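Local coordinates for catalase A (Saccharomyces cerevisiae, PDB 1A4E), which breaks down hydrogen peroxide to water and oxygen as a heme-containing peroxisomal homotetramer, probably shielding the cell from peroxide made by peroxisomal oxidases, at residues B[160-168]-B[456-467]. Numbering follows the deposited sequence.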
ATOM      1  N   ALA B 160      21.774 -25.128   6.099  1.00 33.06           N
ATOM      2  CA  ALA B 160      23.019 -25.099   6.855  1.00 30.72           C
ATOM      3  C   ALA B 160      24.212 -24.687   6.005  1.00 31.64           C
ATOM      4  O   ALA B 160      25.157 -24.109   6.537  1.00 33.92           O
ATOM      5  CB  ALA B 160      23.311 -26.467   7.456  1.00 28.23           C
ATOM      6  N   ASP B 161      24.196 -24.946   4.692  1.00 31.80           N
ATOM      7  CA  ASP B 161      25.249 -24.471   3.802  1.00 33.98           C
ATOM      8  C   ASP B 161      25.235 -22.959   3.707  1.00 35.33           C
ATOM      9  O   ASP B 161      26.320 -22.393   3.744  1.00 36.30           O
ATOM     10  CB  ASP B 161      25.112 -24.983   2.368  1.00 39.43           C
ATOM     11  CG  ASP B 161      25.201 -26.489   2.178  1.00 45.57           C
ATOM     12  OD1 ASP B 161      25.744 -27.168   3.038  1.00 48.10           O
ATOM     13  OD2 ASP B 161      24.718 -26.985   1.164  1.00 49.85           O
ATOM     14  N   MET B 162      24.074 -22.280   3.587  1.00 33.43           N
ATOM     15  CA  MET B 162      24.030 -20.816   3.555  1.00 30.61           C
ATOM     16  C   MET B 162      24.537 -20.239   4.870  1.00 28.90           C
ATOM     17  O   MET B 162      25.360 -19.324   4.891  1.00 29.48           O
ATOM     18  CB  MET B 162      22.640 -20.205   3.440  1.00 32.85           C
ATOM     19  CG  MET B 162      21.662 -20.547   2.360  1.00 35.53           C
ATOM     20  SD  MET B 162      20.242 -19.446   2.564  1.00 34.34           S
ATOM     21  CE  MET B 162      19.311 -20.138   3.899  1.00 31.21           C
ATOM     22  N   PHE B 163      23.996 -20.805   5.961  1.00 25.64           N
ATOM     23  CA  PHE B 163      24.275 -20.372   7.314  1.00 27.31           C
ATOM     24  C   PHE B 163      25.771 -20.348   7.570  1.00 27.44           C
ATOM     25  O   PHE B 163      26.332 -19.297   7.865  1.00 28.98           O
ATOM     26  CB  PHE B 163      23.553 -21.329   8.256  1.00 27.91           C
ATOM     27  CG  PHE B 163      23.580 -21.016   9.747  1.00 32.12           C
ATOM     28  CD1 PHE B 163      24.750 -21.152  10.507  1.00 32.06           C
ATOM     29  CD2 PHE B 163      22.396 -20.623  10.371  1.00 34.34           C
ATOM     30  CE1 PHE B 163      24.731 -20.899  11.878  1.00 34.98           C
ATOM     31  CE2 PHE B 163      22.386 -20.374  11.746  1.00 36.25           C
ATOM     32  CZ  PHE B 163      23.550 -20.509  12.500  1.00 36.10           C
ATOM     33  N   TRP B 164      26.432 -21.496   7.421  1.00 28.50           N
ATOM     34  CA  TRP B 164      27.855 -21.562   7.687  1.00 26.51           C
ATOM     35  C   TRP B 164      28.737 -21.006   6.589  1.00 28.39           C
ATOM     36  O   TRP B 164      29.851 -20.581   6.895  1.00 28.07           O
ATOM     37  CB  TRP B 164      28.226 -22.999   7.988  1.00 24.59           C
ATOM     38  CG  TRP B 164      27.727 -23.404   9.367  1.00 25.69           C
ATOM     39  CD1 TRP B 164      26.747 -24.351   9.501  1.00 26.76           C
ATOM     40  CD2 TRP B 164      28.156 -22.906  10.574  1.00 25.67           C
ATOM     41  NE1 TRP B 164      26.550 -24.457  10.788  1.00 27.97           N
ATOM     42  CE2 TRP B 164      27.356 -23.625  11.462  1.00 26.30           C
ATOM     43  CE3 TRP B 164      29.076 -21.979  11.064  1.00 27.12           C
ATOM     44  CZ2 TRP B 164      27.454 -23.433  12.837  1.00 26.79           C
ATOM     45  CZ3 TRP B 164      29.176 -21.784  12.442  1.00 26.08           C
ATOM     46  CH2 TRP B 164      28.372 -22.508  13.321  1.00 24.26           C
ATOM     47  N   ASP B 165      28.278 -20.945   5.327  1.00 27.81           N
ATOM     48  CA  ASP B 165      29.082 -20.351   4.267  1.00 27.61           C
ATOM     49  C   ASP B 165      29.281 -18.864   4.502  1.00 29.94           C
ATOM     50  O   ASP B 165      30.389 -18.370   4.299  1.00 29.96           O
ATOM     51  CB  ASP B 165      28.432 -20.517   2.898  1.00 29.33           C
ATOM     52  CG  ASP B 165      29.338 -20.203   1.719  1.00 30.54           C
ATOM     53  OD1 ASP B 165      30.539 -20.393   1.833  1.00 32.86           O
ATOM     54  OD2 ASP B 165      28.852 -19.782   0.674  1.00 34.13           O
ATOM     55  N   PHE B 166      28.244 -18.141   4.950  1.00 28.49           N
ATOM     56  CA  PHE B 166      28.393 -16.727   5.231  1.00 29.16           C
ATOM     57  C   PHE B 166      29.340 -16.526   6.414  1.00 31.40           C
ATOM     58  O   PHE B 166      30.270 -15.724   6.335  1.00 31.37           O
ATOM     59  CB  PHE B 166      27.029 -16.095   5.549  1.00 26.72           C
ATOM     60  CG  PHE B 166      27.146 -14.607   5.861  1.00 27.67           C
ATOM     61  CD1 PHE B 166      27.168 -13.677   4.815  1.00 27.22           C
ATOM     62  CD2 PHE B 166      27.277 -14.176   7.194  1.00 25.53           C
ATOM     63  CE1 PHE B 166      27.330 -12.318   5.105  1.00 28.89           C
ATOM     64  CE2 PHE B 166      27.438 -12.820   7.469  1.00 26.65           C
ATOM     65  CZ  PHE B 166      27.464 -11.893   6.427  1.00 26.84           C
ATOM     66  N   LEU B 167      29.116 -17.259   7.513  1.00 31.94           N
ATOM     67  CA  LEU B 167      29.907 -17.093   8.725  1.00 31.56           C
ATOM     68  C   LEU B 167      31.376 -17.474   8.621  1.00 30.88           C
ATOM     69  O   LEU B 167      32.214 -16.818   9.229  1.00 31.33           O
ATOM     70  CB  LEU B 167      29.247 -17.888   9.845  1.00 29.16           C
ATOM     71  CG  LEU B 167      27.844 -17.419  10.249  1.00 29.51           C
ATOM     72  CD1 LEU B 167      27.250 -18.384  11.262  1.00 26.76           C
ATOM     73  CD2 LEU B 167      27.918 -16.008  10.813  1.00 26.46           C
ATOM     74  N   THR B 168      31.714 -18.492   7.830  1.00 31.55           N
ATOM     75  CA  THR B 168      33.097 -18.910   7.664  1.00 33.46           C
ATOM     76  C   THR B 168      33.849 -18.138   6.582  1.00 35.25           C
ATOM     77  O   THR B 168      35.055 -18.343   6.430  1.00 36.30           O
ATOM     78  CB  THR B 168      33.170 -20.427   7.342  1.00 33.97           C
ATOM     79  OG1 THR B 168      32.492 -20.661   6.105  1.00 34.91           O
ATOM     80  CG2 THR B 168      32.586 -21.255   8.479  1.00 32.67           C
ATOM     81  N   HIS B 456      24.194 -29.226  14.113  1.00 38.99           N
ATOM     82  CA  HIS B 456      23.786 -28.243  13.120  1.00 37.48           C
ATOM     83  C   HIS B 456      24.688 -28.316  11.885  1.00 37.73           C
ATOM     84  O   HIS B 456      24.196 -28.329  10.757  1.00 36.81           O
ATOM     85  CB  HIS B 456      23.843 -26.868  13.786  1.00 35.97           C
ATOM     86  CG  HIS B 456      23.281 -25.744  12.938  1.00 37.20           C
ATOM     87  ND1 HIS B 456      23.831 -25.175  11.878  1.00 37.44           N
ATOM     88  CD2 HIS B 456      22.063 -25.144  13.148  1.00 37.46           C
ATOM     89  CE1 HIS B 456      23.008 -24.261  11.434  1.00 37.30           C
ATOM     90  NE2 HIS B 456      21.949 -24.253  12.204  1.00 38.90           N
ATOM     91  N   VAL B 457      26.013 -28.391  12.097  1.00 40.71           N
ATOM     92  CA  VAL B 457      27.026 -28.464  11.041  1.00 43.26           C
ATOM     93  C   VAL B 457      26.933 -29.769  10.260  1.00 45.53           C
ATOM     94  O   VAL B 457      27.272 -29.804   9.078  1.00 47.35           O
ATOM     95  CB  VAL B 457      28.445 -28.327  11.657  1.00 40.21           C
ATOM     96  CG1 VAL B 457      29.552 -28.394  10.626  1.00 40.74           C
ATOM     97  CG2 VAL B 457      28.569 -26.944  12.239  1.00 45.84           C
ATOM     98  N   GLU B 458      26.461 -30.833  10.918  1.00 45.53           N
ATOM     99  CA  GLU B 458      26.271 -32.145  10.321  1.00 48.22           C
ATOM    100  C   GLU B 458      25.500 -32.102   9.000  1.00 50.27           C
ATOM    101  O   GLU B 458      25.824 -32.809   8.044  1.00 49.96           O
ATOM    102  CB  GLU B 458      25.569 -32.980  11.392  1.00 49.88           C
ATOM    103  CG  GLU B 458      25.123 -34.398  11.081  1.00 56.92           C
ATOM    104  CD  GLU B 458      23.773 -34.468  10.382  1.00 62.25           C
ATOM    105  OE1 GLU B 458      22.760 -34.173  11.022  1.00 65.48           O
ATOM    106  OE2 GLU B 458      23.749 -34.799   9.197  1.00 63.01           O
ATOM    107  N   GLY B 459      24.492 -31.223   8.948  1.00 51.83           N
ATOM    108  CA  GLY B 459      23.658 -31.053   7.770  1.00 53.23           C
ATOM    109  C   GLY B 459      24.294 -30.225   6.657  1.00 54.10           C
ATOM    110  O   GLY B 459      23.599 -29.832   5.718  1.00 56.18           O
ATOM    111  N   ALA B 460      25.600 -29.938   6.715  1.00 52.52           N
ATOM    112  CA  ALA B 460      26.254 -29.159   5.680  1.00 51.84           C
ATOM    113  C   ALA B 460      27.161 -29.989   4.777  1.00 52.73           C
ATOM    114  O   ALA B 460      27.496 -31.142   5.042  1.00 52.85           O
ATOM    115  CB  ALA B 460      27.086 -28.053   6.316  1.00 47.70           C
ATOM    116  N   CYS B 461      27.523 -29.329   3.674  1.00 55.07           N
ATOM    117  CA  CYS B 461      28.403 -29.816   2.620  1.00 56.43           C
ATOM    118  C   CYS B 461      29.820 -30.015   3.174  1.00 58.48           C
ATOM    119  O   CYS B 461      30.253 -29.201   3.994  1.00 59.15           O
ATOM    120  CB  CYS B 461      28.318 -28.764   1.497  1.00 54.84           C
ATOM    121  SG  CYS B 461      29.767 -28.408   0.473  1.00 56.73           S
ATOM    122  N   PRO B 462      30.569 -31.072   2.811  1.00 59.66           N
ATOM    123  CA  PRO B 462      31.889 -31.398   3.358  1.00 58.34           C
ATOM    124  C   PRO B 462      32.974 -30.317   3.361  1.00 56.74           C
ATOM    125  O   PRO B 462      33.693 -30.205   4.356  1.00 54.74           O
ATOM    126  CB  PRO B 462      32.281 -32.638   2.578  1.00 58.91           C
ATOM    127  CG  PRO B 462      31.503 -32.521   1.290  1.00 59.45           C
ATOM    128  CD  PRO B 462      30.160 -32.076   1.834  1.00 60.17           C
ATOM    129  N   GLN B 463      33.108 -29.510   2.291  1.00 55.52           N
ATOM    130  CA  GLN B 463      34.097 -28.432   2.266  1.00 57.34           C
ATOM    131  C   GLN B 463      33.699 -27.239   3.150  1.00 54.67           C
ATOM    132  O   GLN B 463      34.571 -26.534   3.658  1.00 52.88           O
ATOM    133  CB  GLN B 463      34.339 -27.944   0.812  1.00 61.83           C
ATOM    134  CG  GLN B 463      33.115 -27.495   0.002  1.00 72.06           C
ATOM    135  CD  GLN B 463      33.393 -26.395  -1.019  1.00 76.07           C
ATOM    136  OE1 GLN B 463      33.169 -25.210  -0.743  1.00 80.58           O
ATOM    137  NE2 GLN B 463      33.858 -26.728  -2.220  1.00 75.62           N
ATOM    138  N   ILE B 464      32.387 -27.002   3.359  1.00 50.79           N
ATOM    139  CA  ILE B 464      31.905 -25.965   4.265  1.00 45.84           C
ATOM    140  C   ILE B 464      32.101 -26.446   5.702  1.00 45.37           C
ATOM    141  O   ILE B 464      32.494 -25.646   6.554  1.00 45.23           O
ATOM    142  CB  ILE B 464      30.404 -25.660   3.945  1.00 42.14           C
ATOM    143  CG1 ILE B 464      30.378 -24.779   2.711  1.00 41.83           C
ATOM    144  CG2 ILE B 464      29.682 -24.953   5.086  1.00 39.32           C
ATOM    145  CD1 ILE B 464      28.983 -24.371   2.217  1.00 39.92           C
ATOM    146  N   GLN B 465      31.878 -27.741   5.981  1.00 43.42           N
ATOM    147  CA  GLN B 465      32.102 -28.314   7.306  1.00 42.65           C
ATOM    148  C   GLN B 465      33.560 -28.191   7.711  1.00 42.18           C
ATOM    149  O   GLN B 465      33.859 -27.885   8.863  1.00 42.64           O
ATOM    150  CB  GLN B 465      31.765 -29.787   7.361  1.00 41.84           C
ATOM    151  CG  GLN B 465      30.310 -30.141   7.204  1.00 43.63           C
ATOM    152  CD  GLN B 465      30.098 -31.638   7.312  1.00 45.37           C
ATOM    153  OE1 GLN B 465      30.733 -32.423   6.610  1.00 49.60           O
ATOM    154  NE2 GLN B 465      29.204 -32.071   8.204  1.00 46.97           N
ATOM    155  N   GLN B 466      34.474 -28.396   6.754  1.00 42.26           N
ATOM    156  CA  GLN B 466      35.889 -28.288   7.029  1.00 42.94           C
ATOM    157  C   GLN B 466      36.244 -26.861   7.411  1.00 42.95           C
ATOM    158  O   GLN B 466      37.043 -26.661   8.325  1.00 42.63           O
ATOM    159  CB  GLN B 466      36.698 -28.726   5.804  1.00 45.02           C
ATOM    160  CG  GLN B 466      38.206 -28.848   6.080  1.00 49.35           C
ATOM    161  CD  GLN B 466      38.540 -29.652   7.338  1.00 50.54           C
ATOM    162  OE1 GLN B 466      38.113 -30.797   7.516  1.00 49.83           O
ATOM    163  NE2 GLN B 466      39.283 -29.041   8.262  1.00 47.99           N
ATOM    164  N   ARG B 467      35.609 -25.877   6.757  1.00 41.68           N
ATOM    165  CA  ARG B 467      35.831 -24.474   7.081  1.00 41.82           C
ATOM    166  C   ARG B 467      35.308 -24.073   8.454  1.00 41.23           C
ATOM    167  O   ARG B 467      35.844 -23.158   9.086  1.00 40.08           O
ATOM    168  CB  ARG B 467      35.168 -23.580   6.072  1.00 43.76           C
ATOM    169  CG  ARG B 467      35.671 -23.768   4.669  1.00 47.19           C
ATOM    170  CD  ARG B 467      35.051 -22.633   3.921  1.00 54.21           C
ATOM    171  NE  ARG B 467      34.654 -23.024   2.587  1.00 62.06           N
ATOM    172  CZ  ARG B 467      33.773 -22.289   1.911  1.00 67.43           C
ATOM    173  NH1 ARG B 467      33.233 -21.177   2.437  1.00 67.73           N
ATOM    174  NH2 ARG B 467      33.434 -22.682   0.685  1.00 68.08           N
TER
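The His456 imidazole is engaged by two rings across this contact, forming an aromatic cluster: Trp164 donates NE1-H to His456 ND1 (3.0 Å, bent to 142°), while CE1 of the same imidazole points edge-to-face over the centre of the Phe163 ring, 3.7 Å from Phe163 CD1; Phe183 also packs edge-to-face with His456. Accepting through ND1 suggests that a neutral imidazole would carry its proton on NE2. Indole and imidazole meet rim to rim; Val457 CG2 packs against the indole near its rim, 3.6 Å from Trp164 CE2, and Phe163 CD1 lies on a face, offset toward the rim. A phenylalanine in place of Trp164 would probably leave His456 ND1 without its donor and the imidazole freer to turn. Farther along, Asp161 OD1 takes the backbone N-H of Cys461 on its syn side (2.9 Å), bonding the residue at the N-cap position of helix 462-473. Ile464 CD1 packs against Asp161 CB, and its CG2 lies 3.8 Å from Trp164 CB. Asp165, its CG anti to the backbone N (chi1 -167°), which carries the carboxylate toward Arg467, holds that residue in a salt bridge, OD1 to NH1 2.9 Å; Asn391 and Tyr388 of the second subunit also bond this carboxylate. Helix 160-168, in the Catalase family region, meets the C-terminal helices at the turn between 445-457 and 462-473, the axes of segments 160-168 and 462-467 lying at 42°, while helices 141-149 and 176-182 also pack on it, partly on Phe163 and Trp164.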